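Local structure of S-adenosylmethionine decarboxylase proenzyme (Aquifex aeolicus, 2III) at the interface of chains A and B. The protein catalyses the decarboxylation of S-adenosylmethionine to supply the aminopropyl donor for polyamine synthesis, using a pyruvoyl group that the proenzyme makes by cleaving itself. Numbering follows the deposited sequence. Chains: chain A/B, S-adenosylmethionine decarboxylase proenzyme.

Contact 1 and contact 2 lie side by side on the two-fold interface of chains A and B, the centres of their C-alpha atoms about 6 Å apart. They share A:Leu10, A:His111 and B:Leu10, so strands 6-14 and 105-116 run through both; contact 2 also takes in strands 65-71 and 76-84. Contact 1 joins the chains through a histidine pair flanked by leucines, contact 2 through charged groups and a shared water. The centre of contact 2 is about 8 Å from A:Ser64, that of contact 1 about 13 Å, so the dimer contacts extend from the A:His111–B:His111 pair toward the self-cleavage site.

Contact 1: the interface of chains A and B. Residues chain A 10, 109, 111; chain B 10, 109, 111.
A:His111 and B:His111 meet tip to tip across the two-fold axis of this type 1 prokaryotic AdoMet decarboxylase, where the beta-sheets of two protomers face each other. Their NE2 atoms are joined by a hydrogen bond of 2.9 Å, with an angle of 158° at the hydrogen. Because the same atom is offered from both sides, one ring must donate while the other accepts; the symmetric model does not decide which, and the pairing probably disfavours protonation of both rings together. The rings are twisted against each other rather than coplanar, each with its CE1 at the edge of the other.

The leucines flank this pair. From chain B, the CD1 methyl of B:Leu10 comes over the CD2 rim of the A:His111 ring, 3.5 Å from CD2, the two side chains crossing at about a right angle. The CD2 branch of A:Leu10 serves its own chain, lying 3.5 Å from A:His111 CD2. That carbon of the imidazole is thus packed between a methyl of its own chain and one of the partner.

B:Gln109 approaches the same face of A:His111 as B:Leu10, but toward CE1. Its amide stands nearly upright to the ring, the planes 85° apart, with CD 3.6 Å from CE1. The chain is extended beyond CG, which carries the amide across the interface, but the side chain is poorly ordered and probably adds little definite grip.

Behind these contacts, strands 6-14 and 105-116 lie side by side and probably set the spacing. A:Gln109 N and A:Leu10 O are 3.0 Å apart, and A:Leu10 N and A:Gln109 O are likewise 3.0 Å apart, as in antiparallel neighbours. On this support A:His111 turns its CG anti to the carbonyl carbon (chi1 -62°), which sends the ring toward the axis.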
loop_
_atom_site.group_PDB
_atom_site.type_symbol
_atom_site.label_atom_id
_atom_site.label_comp_id
_atom_site.label_asym_id
_atom_site.label_seq_id
_atom_site.Cartn_x
_atom_site.Cartn_y
_atom_site.Cartn_z
ATOM N N LEU A 10 -8.770 -1.897 -0.390
ATOM C CA LEU A 10 -8.091 -2.407 0.786
ATOM C C LEU A 10 -9.118 -3.176 1.596
ATOM O O LEU A 10 -10.281 -2.784 1.675
ATOM C CB LEU A 10 -7.454 -1.279 1.612
ATOM C CG LEU A 10 -8.096 0.096 1.776
ATOM C CD1 LEU A 10 -7.280 0.907 2.767
ATOM C CD2 LEU A 10 -8.141 0.818 0.440
ATOM N N GLN A 109 -12.973 -1.418 1.640
ATOM C CA GLN A 109 -13.181 -0.039 1.206
ATOM C C GLN A 109 -12.467 0.175 -0.124
ATOM O O GLN A 109 -11.422 -0.421 -0.378
ATOM C CB GLN A 109 -12.659 0.951 2.253
ATOM C CG GLN A 109 -13.266 0.743 3.628
ATOM C CD GLN A 109 -13.259 1.992 4.474
ATOM O OE1 GLN A 109 -13.494 1.934 5.683
ATOM N NE2 GLN A 109 -13.007 3.135 3.846
ATOM N N HIS A 111 -11.105 3.214 -2.981
ATOM C CA HIS A 111 -10.754 4.627 -3.184
ATOM C C HIS A 111 -10.309 4.878 -4.629
ATOM O O HIS A 111 -9.578 4.075 -5.204
ATOM C CB HIS A 111 -9.569 5.036 -2.298
ATOM C CG HIS A 111 -9.825 4.936 -0.830
ATOM N ND1 HIS A 111 -10.743 5.728 -0.177
ATOM C CD2 HIS A 111 -9.243 4.171 0.124
ATOM C CE1 HIS A 111 -10.713 5.458 1.116
ATOM N NE2 HIS A 111 -9.811 4.517 1.326
ATOM N N LEU B 10 -3.373 7.362 3.884
ATOM C CA LEU B 10 -3.165 7.473 2.453
ATOM C C LEU B 10 -3.560 8.882 2.053
ATOM O O LEU B 10 -4.517 9.444 2.583
ATOM C CB LEU B 10 -3.971 6.421 1.676
ATOM C CG LEU B 10 -5.364 5.962 2.097
ATOM C CD1 LEU B 10 -5.922 5.035 1.032
ATOM C CD2 LEU B 10 -5.296 5.230 3.427
ATOM N N GLN B 109 -6.954 10.386 4.095
ATOM C CA GLN B 109 -7.841 9.500 4.843
ATOM C C GLN B 109 -6.999 8.585 5.726
ATOM O O GLN B 109 -5.887 8.211 5.359
ATOM C CB GLN B 109 -8.713 8.667 3.897
ATOM C CG GLN B 109 -9.521 9.512 2.929
ATOM C CD GLN B 109 -10.771 8.822 2.440
ATOM O OE1 GLN B 109 -11.401 9.270 1.481
ATOM N NE2 GLN B 109 -11.149 7.737 3.105
ATOM N N HIS B 111 -7.090 4.975 8.217
ATOM C CA HIS B 111 -7.793 3.721 8.521
ATOM C C HIS B 111 -7.075 2.946 9.631
ATOM O O HIS B 111 -5.849 2.868 9.643
ATOM C CB HIS B 111 -7.818 2.789 7.302
ATOM C CG HIS B 111 -8.548 3.333 6.117
ATOM N ND1 HIS B 111 -9.905 3.564 6.118
ATOM C CD2 HIS B 111 -8.116 3.641 4.871
ATOM C CE1 HIS B 111 -10.278 3.989 4.924
ATOM N NE2 HIS B 111 -9.212 4.044 4.148
#

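Contact 2: the interface of chains A and B. Residues chain A 8, 10, 65, 80, 111, 113; chain B 8, 10, 65, 67, 80.
A:His8 points the CE1 edge of its imidazole at the carboxylate of B:Asp80, tip to tip, with CE1 3.2 Å from OD1 and the planes 31° apart. One face of the ring is covered by the CD2 methyl of A:Leu10. At its rim, in the ring plane, NE2 donates to OD1 of A:Asp80 (2.8 Å), on the anti side and tilted out of the carboxylate plane, while ND1 accepts from NH1 of A:Arg113 (3.0 Å). Both nitrogens being engaged, the rotation of the ring is fixed. CG anti to the backbone N (chi1 -176°) carries it toward the partner.

The same NH1 crosses to B:Asp80 in a salt bridge, 3.0 Å from OD2 and 163° at the hydrogen, OD2 receiving it with its syn lone pair. A:Arg113 reaches there through bends at chi2 and chi3; B:Leu10 CB lies over a face of its guanidinium, the side chains crossing at about a right angle.

On the two-fold axis sits a shared water, in the ring planes of A:His65 and B:His65, 3.0 Å from each NE2; it also bonds OD1 of A:Asp80 and of B:Asp80 (2.7 Å). A:His65 further brings CE1 against the hydroxyl OG of B:Ser67.

This polar network joins the two protomers of the dimer, once processed a dimer of alpha/beta heterodimers. Since A:His65 directly follows A:Ser64, the predicted pyruvoyl precursor, it probably helps to hold the strand beginning at the cleavage site.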
loop_
_atom_site.group_PDB
_atom_site.type_symbol
_atom_site.label_atom_id
_atom_site.label_comp_id
_atom_site.label_asym_id
_atom_site.label_seq_id
_atom_site.Cartn_x
_atom_site.Cartn_y
_atom_site.Cartn_z
ATOM N N HIS A 8 -7.970 1.786 -5.789
ATOM C CA HIS A 8 -7.298 1.155 -4.667
ATOM C C HIS A 8 -8.315 0.484 -3.759
ATOM O O HIS A 8 -9.194 1.134 -3.194
ATOM C CB HIS A 8 -6.508 2.235 -3.907
ATOM C CG HIS A 8 -5.689 1.726 -2.764
ATOM N ND1 HIS A 8 -4.796 2.529 -2.085
ATOM C CD2 HIS A 8 -5.640 0.515 -2.158
ATOM C CE1 HIS A 8 -4.233 1.836 -1.112
ATOM N NE2 HIS A 8 -4.727 0.611 -1.132
ATOM N N LEU A 10 -8.770 -1.897 -0.390
ATOM C CA LEU A 10 -8.091 -2.407 0.786
ATOM C C LEU A 10 -9.118 -3.176 1.596
ATOM O O LEU A 10 -10.281 -2.784 1.675
ATOM C CB LEU A 10 -7.454 -1.279 1.612
ATOM C CG LEU A 10 -8.096 0.096 1.776
ATOM C CD1 LEU A 10 -7.280 0.907 2.767
ATOM C CD2 LEU A 10 -8.141 0.818 0.440
ATOM N N HIS A 65 0.508 -1.172 -6.884
ATOM C CA HIS A 65 0.962 -2.279 -6.051
ATOM C C HIS A 65 -0.111 -3.116 -5.373
ATOM O O HIS A 65 -1.268 -2.716 -5.249
ATOM C CB HIS A 65 1.916 -1.775 -4.962
ATOM C CG HIS A 65 1.250 -0.949 -3.906
ATOM N ND1 HIS A 65 1.149 0.423 -3.984
ATOM C CD2 HIS A 65 0.632 -1.308 -2.755
ATOM C CE1 HIS A 65 0.498 0.875 -2.927
ATOM N NE2 HIS A 65 0.172 -0.154 -2.166
ATOM N N ASP A 80 -4.059 -5.000 0.134
ATOM C CA ASP A 80 -4.202 -3.800 -0.679
ATOM C C ASP A 80 -4.012 -4.154 -2.145
ATOM O O ASP A 80 -3.016 -4.786 -2.518
ATOM C CB ASP A 80 -3.148 -2.742 -0.318
ATOM C CG ASP A 80 -3.439 -2.031 0.986
ATOM O OD1 ASP A 80 -3.529 -0.782 0.960
ATOM O OD2 ASP A 80 -3.561 -2.710 2.032
ATOM N N HIS A 111 -11.105 3.214 -2.981
ATOM C CA HIS A 111 -10.754 4.627 -3.184
ATOM C C HIS A 111 -10.309 4.878 -4.629
ATOM O O HIS A 111 -9.578 4.075 -5.204
ATOM C CB HIS A 111 -9.569 5.036 -2.298
ATOM C CG HIS A 111 -9.825 4.936 -0.830
ATOM N ND1 HIS A 111 -10.743 5.728 -0.177
ATOM C CD2 HIS A 111 -9.243 4.171 0.124
ATOM C CE1 HIS A 111 -10.713 5.458 1.116
ATOM N NE2 HIS A 111 -9.811 4.517 1.326
ATOM N N ARG A 113 -7.896 6.834 -6.616
ATOM C CA ARG A 113 -6.716 7.634 -6.300
ATOM C C ARG A 113 -6.286 8.525 -7.465
ATOM O O ARG A 113 -5.977 8.036 -8.548
ATOM C CB ARG A 113 -5.529 6.731 -5.912
ATOM C CG ARG A 113 -5.771 5.655 -4.834
ATOM C CD ARG A 113 -5.939 6.197 -3.424
ATOM N NE ARG A 113 -4.817 7.003 -2.931
ATOM C CZ ARG A 113 -3.747 6.535 -2.287
ATOM N NH1 ARG A 113 -3.612 5.241 -2.041
ATOM N NH2 ARG A 113 -2.821 7.381 -1.845
ATOM N N HIS B 8 -3.090 3.191 8.971
ATOM C CA HIS B 8 -2.777 3.379 7.566
ATOM C C HIS B 8 -3.279 4.734 7.095
ATOM O O HIS B 8 -4.476 5.018 7.128
ATOM C CB HIS B 8 -3.435 2.240 6.768
ATOM C CG HIS B 8 -3.134 2.245 5.302
ATOM N ND1 HIS B 8 -3.504 1.206 4.474
ATOM C CD2 HIS B 8 -2.530 3.162 4.509
ATOM C CE1 HIS B 8 -3.142 1.483 3.234
ATOM N NE2 HIS B 8 -2.549 2.663 3.226
ATOM N N LEU B 10 -3.373 7.362 3.884
ATOM C CA LEU B 10 -3.165 7.473 2.453
ATOM C C LEU B 10 -3.560 8.882 2.053
ATOM O O LEU B 10 -4.517 9.444 2.583
ATOM C CB LEU B 10 -3.971 6.421 1.676
ATOM C CG LEU B 10 -5.364 5.962 2.097
ATOM C CD1 LEU B 10 -5.922 5.035 1.032
ATOM C CD2 LEU B 10 -5.296 5.230 3.427
ATOM N N HIS B 65 4.186 -0.940 5.533
ATOM C CA HIS B 65 4.840 -0.332 4.381
ATOM C C HIS B 65 4.526 1.129 4.103
ATOM O O HIS B 65 3.547 1.690 4.593
ATOM C CB HIS B 65 4.530 -1.126 3.108
ATOM C CG HIS B 65 3.109 -1.012 2.652
ATOM N ND1 HIS B 65 2.127 -1.897 3.041
ATOM C CD2 HIS B 65 2.501 -0.102 1.853
ATOM C CE1 HIS B 65 0.974 -1.537 2.503
ATOM N NE2 HIS B 65 1.173 -0.451 1.779
ATOM N N SER B 67 4.448 3.628 0.610
ATOM C CA SER B 67 4.522 3.567 -0.844
ATOM C C SER B 67 4.211 4.918 -1.457
ATOM O O SER B 67 3.553 5.755 -0.835
ATOM C CB SER B 67 3.531 2.532 -1.386
ATOM O OG SER B 67 2.204 2.894 -1.046
ATOM N N ASP B 80 1.184 6.294 0.693
ATOM C CA ASP B 80 0.629 5.408 1.707
ATOM C C ASP B 80 1.639 5.223 2.828
ATOM O O ASP B 80 2.802 4.883 2.579
ATOM C CB ASP B 80 0.312 4.018 1.134
ATOM C CG ASP B 80 -0.931 3.998 0.271
ATOM O OD1 ASP B 80 -1.844 3.200 0.586
ATOM O OD2 ASP B 80 -0.992 4.759 -0.722
HETATM O O HOH W 1 -1.255 0.563 0.355
#